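Local coordinates for oligopeptide-binding protein oppA (Lactococcus lactis, PDB 3DRF) that binds oligopeptides in a voluminous cavity as the receptor of the ABC transporter OppABCDF, which takes up peptides longer than three residues, at residues A[53-58]-A[132-137]; A[125-130]-A[147-152]; A[136-141]-A[485-490]; A[182-187]-A[477-482]; A[304-309]-A[491-496]. All coordinates share one frame; numbering follows the deposited sequence.

Contact 1: residues A[53-58]-A[132-137]; sequences LSNDAT and GSDRWT
R135 lays the edge of its guanidinium against the carbonyl oxygen of S54, at the wall of the peptide-binding cavity in this closed Venus fly-trap receptor. The grip is side-on and doubled on one atom: NE donates to S54 O at 3.1 Å and NH1 to the same oxygen at 3.0 Å, with that oxygen only 8° out of the guanidinium plane. CD and then NE follow in an extended chain, which carries the guanidinium out to S54 O. NH1 also donates to the backbone of the bound peptide, so the group joins protein loop to ligand.

Beside it, N55 and D134 cross at about a right angle. N55 OD1 bonds to Y491 OH, and a water 2.8 Å from N55 OD1 accepts from D134 N. S133 OG closes an ST turn by accepting from R135 N at 3.0 Å and is also hydrogen-bonded to G52 O. N55 ND2 donates to the anti side of D134 OD2 at 2.9 Å, the planes of the two groups standing 40° apart.

Contact 2: residues A[125-130]-A[147-152]; sequences TIANPA and SDYHTG
H150 drives the edge of its imidazole at the carbonyl of A127, and this is the tight part of the contact. ND1 donates to A127 O at 2.7 Å with an angle at hydrogen of 157°; the oxygen lies near the ring plane, at its edge. The same oxygen receives a CA-H...O contact from H150 CA at 3.3 Å. CG of H150 stands anti to the backbone N (chi1 177°), which sets it on the side of A127, where ND1 can meet the carbonyl. The far nitrogen, NE2, is bonded to S317 OG, so the ring is held at both nitrogens, and W136 stacks on it. Buried A127 adds its CB, which meets the edge of the Y149 ring at CD2, 3.9 Å away.

The contact joins two helix C-termini: helix 116-127 gives way at N128, while the chain after helix 146-150 turns off at G152 in a Schellman motif. N128 OD1 accepts from A130 N at 3.1 Å, an Asx turn that starts the following 3-10 segment.

Toward the tyrosine hydroxyl the fit slackens. N128 ND2 stays 3.8 Å from Y149 OH, the amide and ring planes 85° apart. A water spans that separation, accepting from N128 ND2 and bonded to Y149 OH. Next to H150 lies the exposed rim, where P129 CD is 3.7 Å from H150 O.

Contact 3: residues A[136-141]-A[485-490]; sequences WTDSLA and FSAAAP
D138 meets the type I beta turn S486-A489 with both its backbone and its carboxylate. Its amide N donates to S486 OG at 3.1 Å, nearly straight at 168°, and in return, in the conformer described, its OD2 accepts from A488 N at 2.9 Å. That N-H approaches from above the carboxylate plane, 40° out of it. A487 N is also close to OD2, but its angle is too poor for a bond, so the carboxylate oxygen holds one turn amide.

S486 OG stands between its own backbone N and carbonyl carbon (chi1 68°), which turns it toward D138 N; it bonds to Q482 O besides accepting from D138 N. T137 OG1 accepts from S139 N at 3.2 Å, an ST turn, and is bonded to D483 OD1, which also takes S139 OG. The turn itself is closed by A489 N to S486 O.

Next to these bonds, A488 CB packs on W136 CD1 at 3.8 Å. A488 O, which bonds to Y312 OH, lies near the plane of the indole at its edge, and W136 O receives a CA-H...O contact from A489 CA at 3.3 Å.

The two loops, one after helix 116-127 and the other after helix 482-485, are thus joined by reciprocal bonds. In this conformer the negative charge of D138 is probably offset in part by the A488 N-H.

Contact 4: residues A[182-187]-A[477-482]; sequences MTQSGN and SEPSQQ
The backbone of 182-187 makes a type II beta turn from Q184 to N187, and its G186 (phi 87°) comes within 4.7 Å of S477, CA to CA. Two loops join here, one after strand 170-174 and the other after strand 468-474, beside the bound peptide, with apolar peptide packing on S185 and S477. A side chain on G186 would clash with S477 N. In the conformer described, Q184 reaches across extended, and its NE2 donates to S477 O at 2.8 Å in the carbonyl plane. A water links Q184 OE1 to E478 OE2, which also salt-bridges R519. E478 CG lies anti to the backbone N (chi1 -158°), which puts it 3.9 Å from Q184 CB. An alanine at S477 would remove the hydroxyl and would probably leave S185 O without its donor across the contact. As built, S477 OG donates to S185 O at 2.8 Å, from 72° above that carbonyl's plane.

Contact 5: residues A[304-309]-A[491-496]; sequences LMYYNL and YNFGHF
The end of strand 292-307 meets a type I beta turn, N492 to H495, in the loop that follows helix 482-485. Y306 carries the apolar part: its CG lies anti to the carbonyl carbon (chi1 -76°), which directs the ring to F493. CD2 of F493 lies over one face of that ring, offset toward the rim, 4.0 Å from CZ of Y306. The rings are oblique, with centroids 5.6 Å apart and planes at 46°. At the far end Y306 OH bonds to W473 NE1 and to a water at 2.7 Å, which donates to Y491 O. An alanine in place of Y306 would probably open a gap beside F493 and leave W473 NE1 and this water without their hydroxyl partner.

The backbone link is one hydrogen bond, L309 N to G494 O at 2.9 Å, in the carbonyl plane and on a lone pair. G494 CA also approaches Y307 O at 3.3 Å as a CA-H...O contact; a CB there would clash with that oxygen. N308 and H495 lie side by side, and a water lies between N308 OD1 and H495 NE2, accepting a weak bond from the latter, while N308 ND2 goes to W466 O and H495 ND1 to N319 OD1.

F493 also packs on an apolar side chain of the bound peptide. Behind the contact, strand 292-307 runs antiparallel between strands 468-474 and 536-549, and helix 330-339 packs on M305 and Y307.

Contacts 1 and 3 share W136 and T137, so the loop between helices 116-127 and 146-150 meets first segment 53-58 and then segment 485-490; their centres are 12 Å apart. Contact 2, also 12 Å from contact 3, touches it where H150 lies against W136. Segments 477-482, 485-490 and 491-496 follow one another along the chain, carrying contacts 4, 3 and 5 in turn. Contact 5 reaches contact 1 through Y491, but contacts 2 and 5, 24 Å apart, do not touch. Contacts 3, 4 and 5 tie segments more than 180 residues apart, while contacts 1, 4 and 5 have residues against the bound peptide, consistent with the closed conformation.

Contact 1: residues A[53-58]-A[132-137]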
# COMPACT_ATOMS: atom_id res chain seq x y z
N LEU A 53 1.67 -10.15 7.22
CA LEU A 53 1.07 -9.60 8.44
C LEU A 53 1.32 -8.08 8.62
O LEU A 53 0.94 -7.52 9.60
CB LEU A 53 1.67 -10.32 9.67
CG LEU A 53 1.53 -11.88 9.64
CD1 LEU A 53 1.99 -12.50 10.99
CD2 LEU A 53 0.07 -12.35 9.34
N SER A 54 2.02 -7.46 7.68
CA SER A 54 2.41 -6.05 7.77
C SER A 54 1.63 -5.26 6.73
O SER A 54 1.67 -5.58 5.61
CB SER A 54 3.91 -5.98 7.46
OG SER A 54 4.36 -4.62 7.39
N ASN A 55 0.97 -4.19 7.15
CA ASN A 55 0.11 -3.40 6.24
C ASN A 55 0.67 -2.05 5.81
O ASN A 55 0.17 -1.51 4.89
CB ASN A 55 -1.25 -3.16 6.90
CG ASN A 55 -2.04 -4.44 7.15
OD1 ASN A 55 -2.14 -5.29 6.34
ND2 ASN A 55 -2.63 -4.51 8.28
N ASP A 56 1.68 -1.57 6.50
CA ASP A 56 2.12 -0.17 6.33
C ASP A 56 3.43 -0.01 5.57
O ASP A 56 4.33 -0.83 5.62
CB ASP A 56 2.22 0.47 7.73
CG ASP A 56 3.30 -0.20 8.59
OD1 ASP A 56 2.98 -1.27 9.12
OD2 ASP A 56 4.39 0.30 8.70
N ALA A 57 3.52 1.10 4.88
CA ALA A 57 4.65 1.43 4.04
C ALA A 57 5.88 1.82 4.89
O ALA A 57 6.97 1.68 4.46
CB ALA A 57 4.24 2.57 3.09
N THR A 58 5.63 2.34 6.07
CA THR A 58 6.73 2.79 6.97
C THR A 58 7.67 1.61 7.27
O THR A 58 8.83 1.65 6.98
CB THR A 58 6.13 3.35 8.24
OG1 THR A 58 5.39 4.52 7.91
CG2 THR A 58 7.23 3.77 9.23
N GLY A 132 -4.31 -13.66 11.48
CA GLY A 132 -4.82 -12.29 11.57
C GLY A 132 -4.47 -11.39 10.37
O GLY A 132 -4.58 -10.23 10.48
N SER A 133 -4.07 -11.97 9.25
CA SER A 133 -3.72 -11.14 8.09
C SER A 133 -4.92 -10.36 7.55
O SER A 133 -5.99 -10.84 7.60
CB SER A 133 -3.18 -12.01 6.94
OG SER A 133 -2.82 -11.19 5.84
N ASP A 134 -4.66 -9.15 7.05
CA ASP A 134 -5.68 -8.32 6.40
C ASP A 134 -5.51 -8.35 4.86
O ASP A 134 -6.16 -7.59 4.19
CB ASP A 134 -5.53 -6.88 6.93
CG ASP A 134 -5.61 -6.82 8.46
OD1 ASP A 134 -6.56 -7.29 8.98
OD2 ASP A 134 -4.67 -6.35 9.05
N ARG A 135 -4.66 -9.27 4.35
CA ARG A 135 -4.27 -9.28 2.94
C ARG A 135 -4.96 -10.35 2.04
O ARG A 135 -4.57 -10.56 0.93
CB ARG A 135 -2.74 -9.34 2.80
CG ARG A 135 -2.02 -8.08 3.29
CD ARG A 135 -0.51 -8.21 2.95
NE ARG A 135 0.22 -6.96 3.25
CZ ARG A 135 0.27 -5.94 2.44
NH1 ARG A 135 0.97 -4.87 2.77
NH2 ARG A 135 -0.36 -5.96 1.30
N TRP A 136 -6.04 -10.95 2.53
CA TRP A 136 -6.85 -11.80 1.65
C TRP A 136 -7.44 -10.90 0.51
O TRP A 136 -7.73 -9.74 0.70
CB TRP A 136 -7.97 -12.56 2.46
CG TRP A 136 -8.72 -13.54 1.53
CD1 TRP A 136 -9.95 -13.37 1.05
CD2 TRP A 136 -8.21 -14.77 0.91
NE1 TRP A 136 -10.30 -14.42 0.21
CE2 TRP A 136 -9.22 -15.25 0.07
CE3 TRP A 136 -6.99 -15.46 0.97
CZ2 TRP A 136 -9.08 -16.43 -0.67
CZ3 TRP A 136 -6.84 -16.60 0.24
CH2 TRP A 136 -7.87 -17.09 -0.55
N THR A 137 -7.62 -11.51 -0.65
CA THR A 137 -8.02 -10.77 -1.85
C THR A 137 -8.50 -11.81 -2.86
O THR A 137 -8.13 -12.92 -2.81
CB THR A 137 -6.82 -9.97 -2.41
OG1 THR A 137 -7.20 -9.57 -3.74
CG2 THR A 137 -5.46 -10.80 -2.43
O HOH W 1 -2.05 -8.43 10.03
O HOH W 2 -1.97 -8.02 7.12

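Contact 2: residues A[125-130]-A[147-152]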
# COMPACT_ATOMS: atom_id res chain seq x y z
N THR A 125 0.35 -17.75 5.88
CA THR A 125 0.27 -16.57 6.78
C THR A 125 -0.85 -15.60 6.38
O THR A 125 -1.35 -14.94 7.21
CB THR A 125 1.59 -15.82 6.96
OG1 THR A 125 1.97 -15.13 5.73
CG2 THR A 125 2.73 -16.73 7.44
N ILE A 126 -1.15 -15.53 5.08
CA ILE A 126 -2.28 -14.71 4.61
C ILE A 126 -3.63 -15.46 4.60
O ILE A 126 -4.63 -14.93 4.99
CB ILE A 126 -1.96 -14.16 3.17
CG1 ILE A 126 -0.73 -13.20 3.28
CG2 ILE A 126 -3.20 -13.45 2.64
CD1 ILE A 126 -0.28 -12.66 1.86
N ALA A 127 -3.60 -16.70 4.12
CA ALA A 127 -4.85 -17.48 3.87
C ALA A 127 -5.50 -18.17 5.09
O ALA A 127 -6.69 -18.34 5.11
CB ALA A 127 -4.62 -18.50 2.72
N ASN A 128 -4.67 -18.60 6.04
CA ASN A 128 -5.22 -19.18 7.26
C ASN A 128 -5.62 -18.01 8.17
O ASN A 128 -4.76 -17.30 8.60
CB ASN A 128 -4.18 -20.07 7.93
CG ASN A 128 -4.71 -20.72 9.19
OD1 ASN A 128 -5.65 -20.30 9.81
ND2 ASN A 128 -4.04 -21.80 9.52
N PRO A 129 -6.92 -17.86 8.46
CA PRO A 129 -7.34 -16.64 9.22
C PRO A 129 -6.79 -16.53 10.65
O PRO A 129 -6.80 -15.50 11.24
CB PRO A 129 -8.89 -16.76 9.28
CG PRO A 129 -9.24 -17.63 8.13
CD PRO A 129 -8.13 -18.66 8.09
N ALA A 130 -6.29 -17.64 11.19
CA ALA A 130 -5.78 -17.64 12.58
C ALA A 130 -4.57 -16.70 12.80
O ALA A 130 -4.36 -16.27 13.86
CB ALA A 130 -5.46 -19.09 13.06
N SER A 147 -8.74 -21.13 -2.12
CA SER A 147 -10.01 -20.72 -1.53
C SER A 147 -10.46 -21.75 -0.47
O SER A 147 -10.85 -21.40 0.59
CB SER A 147 -11.09 -20.51 -2.61
OG SER A 147 -10.73 -19.44 -3.46
N ASP A 148 -10.37 -23.02 -0.79
CA ASP A 148 -10.86 -24.07 0.13
C ASP A 148 -9.93 -24.18 1.39
O ASP A 148 -10.37 -24.47 2.45
CB ASP A 148 -10.91 -25.40 -0.64
CG ASP A 148 -12.18 -25.57 -1.47
OD1 ASP A 148 -13.09 -24.83 -1.37
OD2 ASP A 148 -12.17 -26.52 -2.20
N TYR A 149 -8.63 -23.92 1.20
CA TYR A 149 -7.74 -23.80 2.36
C TYR A 149 -8.14 -22.62 3.26
O TYR A 149 -8.27 -22.74 4.41
CB TYR A 149 -6.29 -23.70 1.89
CG TYR A 149 -5.31 -23.57 3.06
CD1 TYR A 149 -4.87 -24.70 3.77
CD2 TYR A 149 -4.85 -22.32 3.49
CE1 TYR A 149 -4.01 -24.59 4.85
CE2 TYR A 149 -3.97 -22.22 4.59
CZ TYR A 149 -3.56 -23.36 5.22
OH TYR A 149 -2.70 -23.22 6.27
N HIS A 150 -8.44 -21.49 2.65
CA HIS A 150 -8.80 -20.23 3.36
C HIS A 150 -10.06 -20.39 4.22
O HIS A 150 -10.14 -19.84 5.24
CB HIS A 150 -9.01 -19.10 2.32
CG HIS A 150 -9.46 -17.79 2.93
ND1 HIS A 150 -8.75 -17.10 3.87
CD2 HIS A 150 -10.57 -17.07 2.70
CE1 HIS A 150 -9.42 -16.03 4.23
NE2 HIS A 150 -10.51 -15.97 3.50
N THR A 151 -11.02 -21.17 3.74
CA THR A 151 -12.28 -21.42 4.51
C THR A 151 -12.13 -22.64 5.48
O THR A 151 -13.05 -22.90 6.21
CB THR A 151 -13.44 -21.75 3.56
OG1 THR A 151 -13.12 -22.94 2.83
CG2 THR A 151 -13.74 -20.58 2.61
N GLY A 152 -11.03 -23.38 5.43
CA GLY A 152 -10.84 -24.54 6.29
C GLY A 152 -11.48 -25.80 5.72
O GLY A 152 -11.39 -26.81 6.34
O HOH W 3 -1.25 -22.59 8.94

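Contact 3: residues A[136-141]-A[485-490]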
# COMPACT_ATOMS: atom_id res chain seq x y z
N TRP A 136 -6.04 -10.95 2.53
CA TRP A 136 -6.85 -11.80 1.65
C TRP A 136 -7.44 -10.90 0.51
O TRP A 136 -7.73 -9.74 0.70
CB TRP A 136 -7.97 -12.56 2.46
CG TRP A 136 -8.72 -13.54 1.53
CD1 TRP A 136 -9.95 -13.37 1.05
CD2 TRP A 136 -8.21 -14.77 0.91
NE1 TRP A 136 -10.30 -14.42 0.21
CE2 TRP A 136 -9.22 -15.25 0.07
CE3 TRP A 136 -6.99 -15.46 0.97
CZ2 TRP A 136 -9.08 -16.43 -0.67
CZ3 TRP A 136 -6.84 -16.60 0.24
CH2 TRP A 136 -7.87 -17.09 -0.55
N THR A 137 -7.62 -11.51 -0.65
CA THR A 137 -8.02 -10.77 -1.85
C THR A 137 -8.50 -11.81 -2.86
O THR A 137 -8.13 -12.92 -2.81
CB THR A 137 -6.82 -9.97 -2.41
OG1 THR A 137 -7.20 -9.57 -3.74
CG2 THR A 137 -5.46 -10.80 -2.43
N ASP A 138 -9.37 -11.41 -3.78
CA ASP A 138 -9.80 -12.35 -4.82
C ASP A 138 -8.67 -12.78 -5.77
O ASP A 138 -8.80 -13.76 -6.48
CB ASP A 138 -10.98 -11.80 -5.60
CG ASP A 138 -12.26 -11.86 -4.80
OD1 ASP A 138 -12.65 -12.99 -4.47
OD2 ASP A 138 -12.86 -10.80 -4.50
N SER A 139 -7.54 -12.07 -5.76
CA SER A 139 -6.40 -12.54 -6.61
C SER A 139 -5.95 -13.94 -6.18
O SER A 139 -5.60 -14.75 -7.00
CB SER A 139 -5.21 -11.61 -6.47
OG SER A 139 -5.53 -10.24 -6.83
N LEU A 140 -5.97 -14.21 -4.89
CA LEU A 140 -5.48 -15.51 -4.34
C LEU A 140 -6.44 -16.69 -4.60
O LEU A 140 -6.05 -17.79 -4.57
CB LEU A 140 -5.17 -15.36 -2.84
CG LEU A 140 -3.92 -14.46 -2.58
CD1 LEU A 140 -3.76 -14.30 -1.08
CD2 LEU A 140 -2.62 -15.05 -3.19
N ALA A 141 -7.71 -16.37 -4.91
CA ALA A 141 -8.71 -17.41 -5.30
C ALA A 141 -8.40 -18.13 -6.62
O ALA A 141 -8.89 -19.15 -6.91
CB ALA A 141 -10.11 -16.78 -5.34
N PHE A 485 -9.58 -3.28 -4.01
CA PHE A 485 -11.05 -3.13 -4.14
C PHE A 485 -11.85 -4.42 -4.36
O PHE A 485 -13.03 -4.37 -4.35
CB PHE A 485 -11.36 -2.15 -5.26
CG PHE A 485 -10.85 -0.75 -4.97
CD1 PHE A 485 -11.29 -0.02 -3.87
CD2 PHE A 485 -9.92 -0.21 -5.81
CE1 PHE A 485 -10.79 1.23 -3.61
CE2 PHE A 485 -9.38 1.10 -5.57
CZ PHE A 485 -9.82 1.80 -4.48
N SER A 486 -11.21 -5.55 -4.55
CA SER A 486 -11.99 -6.79 -4.80
C SER A 486 -12.90 -7.10 -3.60
O SER A 486 -12.62 -6.80 -2.47
CB SER A 486 -11.09 -7.99 -5.19
OG SER A 486 -10.26 -8.43 -4.10
N ALA A 487 -14.00 -7.75 -3.93
CA ALA A 487 -15.06 -8.03 -2.99
C ALA A 487 -14.56 -8.76 -1.72
O ALA A 487 -15.07 -8.53 -0.69
CB ALA A 487 -16.17 -8.83 -3.67
N ALA A 488 -13.58 -9.65 -1.89
CA ALA A 488 -13.06 -10.42 -0.74
C ALA A 488 -11.99 -9.72 0.10
O ALA A 488 -11.61 -10.23 1.09
CB ALA A 488 -12.48 -11.74 -1.24
N ALA A 489 -11.54 -8.54 -0.31
CA ALA A 489 -10.42 -7.87 0.35
C ALA A 489 -10.83 -6.92 1.48
O ALA A 489 -11.49 -5.97 1.22
CB ALA A 489 -9.66 -7.01 -0.72
N PRO A 490 -10.30 -7.10 2.69
CA PRO A 490 -10.49 -6.11 3.77
C PRO A 490 -9.85 -4.74 3.45
O PRO A 490 -10.19 -3.77 4.01
CB PRO A 490 -9.72 -6.74 4.95
CG PRO A 490 -9.77 -8.20 4.72
CD PRO A 490 -9.63 -8.33 3.18

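Contact 4: residues A[182-187]-A[477-482]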
# COMPACT_ATOMS: atom_id res chain seq x y z
N MET A 182 1.18 -11.15 -14.72
CA MET A 182 2.07 -12.14 -14.09
C MET A 182 3.55 -12.03 -14.46
O MET A 182 4.37 -12.55 -13.80
CB MET A 182 1.57 -13.56 -14.37
CG MET A 182 0.39 -13.95 -13.46
SD MET A 182 -0.14 -15.61 -13.99
CE MET A 182 -1.39 -16.01 -12.72
N THR A 183 3.81 -11.32 -15.55
CA THR A 183 5.20 -11.03 -15.96
C THR A 183 5.86 -9.91 -15.12
O THR A 183 7.04 -9.72 -15.25
CB THR A 183 5.24 -10.61 -17.44
OG1 THR A 183 4.33 -9.54 -17.61
CG2 THR A 183 4.87 -11.79 -18.37
N GLN A 184 5.11 -9.29 -14.23
CA GLN A 184 5.54 -8.07 -13.56
C GLN A 184 5.43 -8.24 -12.04
O GLN A 184 4.42 -8.75 -11.52
CB GLN A 184 4.67 -6.91 -14.05
CG GLN A 184 5.15 -5.51 -13.69
CD GLN A 184 4.60 -4.42 -14.61
OE1 GLN A 184 4.45 -4.66 -15.82
NE2 GLN A 184 4.36 -3.21 -14.07
N SER A 185 6.44 -7.79 -11.31
CA SER A 185 6.41 -7.83 -9.86
C SER A 185 5.22 -6.96 -9.40
O SER A 185 4.87 -5.96 -10.00
CB SER A 185 7.75 -7.34 -9.29
OG SER A 185 7.72 -7.39 -7.88
N GLY A 186 4.61 -7.40 -8.30
CA GLY A 186 3.45 -6.71 -7.72
C GLY A 186 2.14 -7.16 -8.35
O GLY A 186 1.14 -6.60 -8.04
N ASN A 187 2.16 -8.18 -9.19
CA ASN A 187 0.89 -8.64 -9.84
C ASN A 187 -0.23 -9.18 -8.87
O ASN A 187 -1.36 -9.13 -9.18
CB ASN A 187 1.23 -9.67 -10.96
CG ASN A 187 1.74 -11.02 -10.42
OD1 ASN A 187 1.02 -11.80 -9.87
ND2 ASN A 187 3.03 -11.23 -10.56
N SER A 477 3.68 -2.65 -7.75
CA SER A 477 4.29 -2.24 -9.02
C SER A 477 3.66 -2.85 -10.26
O SER A 477 4.30 -2.94 -11.25
CB SER A 477 5.81 -2.45 -9.02
OG SER A 477 6.11 -3.78 -8.74
N GLU A 478 2.41 -3.29 -10.18
CA GLU A 478 1.63 -3.71 -11.36
C GLU A 478 0.27 -3.01 -11.21
O GLU A 478 -0.24 -2.97 -10.12
CB GLU A 478 1.51 -5.24 -11.33
CG GLU A 478 1.21 -5.88 -12.71
CD GLU A 478 -0.25 -5.70 -13.17
OE1 GLU A 478 -1.12 -5.66 -12.29
OE2 GLU A 478 -0.40 -5.60 -14.34
N PRO A 479 -0.28 -2.49 -12.28
CA PRO A 479 -1.42 -1.54 -12.09
C PRO A 479 -2.82 -2.08 -11.65
O PRO A 479 -3.65 -1.31 -11.29
CB PRO A 479 -1.53 -0.85 -13.47
CG PRO A 479 -0.87 -1.81 -14.43
CD PRO A 479 0.30 -2.37 -13.63
N SER A 480 -3.04 -3.39 -11.74
CA SER A 480 -4.32 -3.97 -11.28
C SER A 480 -4.58 -3.59 -9.81
O SER A 480 -3.72 -3.66 -8.99
CB SER A 480 -4.28 -5.49 -11.45
OG SER A 480 -5.59 -5.97 -11.09
N GLN A 481 -5.81 -3.21 -9.56
CA GLN A 481 -6.26 -2.81 -8.22
C GLN A 481 -7.21 -3.81 -7.56
O GLN A 481 -7.89 -3.48 -6.65
CB GLN A 481 -6.83 -1.39 -8.21
CG GLN A 481 -5.73 -0.39 -8.72
CD GLN A 481 -6.15 1.06 -8.57
OE1 GLN A 481 -7.33 1.40 -8.54
NE2 GLN A 481 -5.18 1.93 -8.50
N GLN A 482 -7.17 -5.07 -8.00
CA GLN A 482 -7.86 -6.17 -7.29
C GLN A 482 -7.53 -6.17 -5.82
O GLN A 482 -8.39 -6.43 -5.05
CB GLN A 482 -7.46 -7.56 -7.86
CG GLN A 482 -7.96 -7.80 -9.34
CD GLN A 482 -9.40 -8.33 -9.38
OE1 GLN A 482 -10.10 -8.28 -8.44
NE2 GLN A 482 -9.82 -8.79 -10.53
O HOH W 4 1.31 -5.41 -16.23
O HOH W 5 -1.44 -5.70 -8.88
O HOH W 6 -1.79 -8.34 -11.94

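Contact 5: residues A[304-309]-A[491-496]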
# COMPACT_ATOMS: atom_id res chain seq x y z
N LEU A 304 -6.66 9.13 -1.88
CA LEU A 304 -8.07 9.07 -2.22
C LEU A 304 -8.92 9.24 -0.99
O LEU A 304 -8.54 8.95 0.08
CB LEU A 304 -8.42 7.76 -2.98
CG LEU A 304 -8.42 6.50 -2.12
CD1 LEU A 304 -9.04 5.39 -2.98
CD2 LEU A 304 -6.98 6.09 -1.64
N MET A 305 -10.08 9.79 -1.24
CA MET A 305 -11.08 9.94 -0.22
C MET A 305 -12.08 8.76 -0.28
O MET A 305 -12.63 8.44 -1.30
CB MET A 305 -11.81 11.28 -0.47
CG MET A 305 -12.90 11.61 0.59
SD MET A 305 -13.45 13.37 0.53
CE MET A 305 -14.20 13.42 -1.13
N TYR A 306 -12.30 8.13 0.86
CA TYR A 306 -13.20 6.98 1.01
C TYR A 306 -14.51 7.38 1.67
O TYR A 306 -14.51 8.18 2.59
CB TYR A 306 -12.58 5.95 1.97
CG TYR A 306 -11.46 5.10 1.36
CD1 TYR A 306 -11.73 3.85 0.76
CD2 TYR A 306 -10.16 5.53 1.35
CE1 TYR A 306 -10.74 3.05 0.21
CE2 TYR A 306 -9.15 4.73 0.81
CZ TYR A 306 -9.46 3.51 0.25
OH TYR A 306 -8.43 2.78 -0.30
N TYR A 307 -15.58 6.73 1.23
CA TYR A 307 -16.90 6.80 1.90
C TYR A 307 -17.21 5.44 2.55
O TYR A 307 -17.03 4.41 1.93
CB TYR A 307 -17.96 7.15 0.87
CG TYR A 307 -17.78 8.51 0.20
CD1 TYR A 307 -17.56 9.68 0.95
CD2 TYR A 307 -17.82 8.60 -1.18
CE1 TYR A 307 -17.42 10.91 0.32
CE2 TYR A 307 -17.70 9.84 -1.84
CZ TYR A 307 -17.50 10.97 -1.05
OH TYR A 307 -17.40 12.19 -1.65
N ASN A 308 -17.77 5.47 3.75
CA ASN A 308 -18.08 4.25 4.48
C ASN A 308 -19.49 3.80 4.09
O ASN A 308 -20.47 4.41 4.44
CB ASN A 308 -17.97 4.53 5.99
CG ASN A 308 -18.02 3.25 6.81
OD1 ASN A 308 -17.94 2.18 6.33
ND2 ASN A 308 -18.14 3.43 8.11
N LEU A 309 -19.56 2.68 3.36
CA LEU A 309 -20.81 2.22 2.75
C LEU A 309 -21.23 0.82 3.14
O LEU A 309 -22.16 0.32 2.64
CB LEU A 309 -20.64 2.26 1.21
CG LEU A 309 -20.32 3.66 0.66
CD1 LEU A 309 -20.04 3.51 -0.87
CD2 LEU A 309 -21.43 4.71 0.87
N TYR A 491 -8.96 -4.69 2.45
CA TYR A 491 -8.38 -3.40 2.04
C TYR A 491 -9.39 -2.45 1.32
O TYR A 491 -9.11 -1.33 1.17
CB TYR A 491 -7.18 -3.62 1.14
CG TYR A 491 -5.85 -3.89 1.87
CD1 TYR A 491 -5.79 -4.26 3.20
CD2 TYR A 491 -4.66 -3.82 1.17
CE1 TYR A 491 -4.56 -4.51 3.82
CE2 TYR A 491 -3.45 -4.08 1.79
CZ TYR A 491 -3.40 -4.42 3.10
OH TYR A 491 -2.14 -4.66 3.69
N ASN A 492 -10.57 -2.98 0.96
CA ASN A 492 -11.69 -2.17 0.51
C ASN A 492 -12.33 -1.55 1.77
O ASN A 492 -13.25 -2.06 2.32
CB ASN A 492 -12.69 -3.03 -0.31
CG ASN A 492 -13.80 -2.17 -0.97
OD1 ASN A 492 -14.28 -1.27 -0.42
ND2 ASN A 492 -14.15 -2.49 -2.18
N PHE A 493 -11.77 -0.42 2.20
CA PHE A 493 -12.06 0.15 3.55
C PHE A 493 -13.46 0.66 3.74
O PHE A 493 -13.95 0.65 4.81
CB PHE A 493 -11.07 1.32 3.87
CG PHE A 493 -9.61 0.90 4.05
CD1 PHE A 493 -9.27 -0.39 4.49
CD2 PHE A 493 -8.61 1.79 3.80
CE1 PHE A 493 -7.95 -0.78 4.66
CE2 PHE A 493 -7.29 1.38 3.97
CZ PHE A 493 -6.99 0.13 4.43
N GLY A 494 -14.06 1.12 2.66
CA GLY A 494 -15.46 1.55 2.69
C GLY A 494 -16.49 0.46 2.40
O GLY A 494 -17.66 0.71 2.52
N HIS A 495 -16.04 -0.72 1.99
CA HIS A 495 -16.85 -1.97 1.85
C HIS A 495 -17.96 -1.86 0.78
O HIS A 495 -19.03 -2.35 0.97
CB HIS A 495 -17.46 -2.41 3.22
CG HIS A 495 -16.51 -2.26 4.36
ND1 HIS A 495 -15.37 -3.01 4.46
CD2 HIS A 495 -16.52 -1.42 5.41
CE1 HIS A 495 -14.69 -2.62 5.52
NE2 HIS A 495 -15.39 -1.70 6.13
N PHE A 496 -17.61 -1.27 -0.35
CA PHE A 496 -18.51 -1.36 -1.50
C PHE A 496 -18.37 -2.76 -2.12
O PHE A 496 -17.38 -3.43 -1.99
CB PHE A 496 -18.32 -0.20 -2.51
CG PHE A 496 -17.04 -0.27 -3.36
CD1 PHE A 496 -16.90 -1.18 -4.42
CD2 PHE A 496 -15.99 0.59 -3.06
CE1 PHE A 496 -15.73 -1.19 -5.20
CE2 PHE A 496 -14.84 0.58 -3.86
CZ PHE A 496 -14.72 -0.31 -4.92
O HOH W 7 -9.14 0.30 -0.92
O HOH W 8 -16.37 0.39 7.92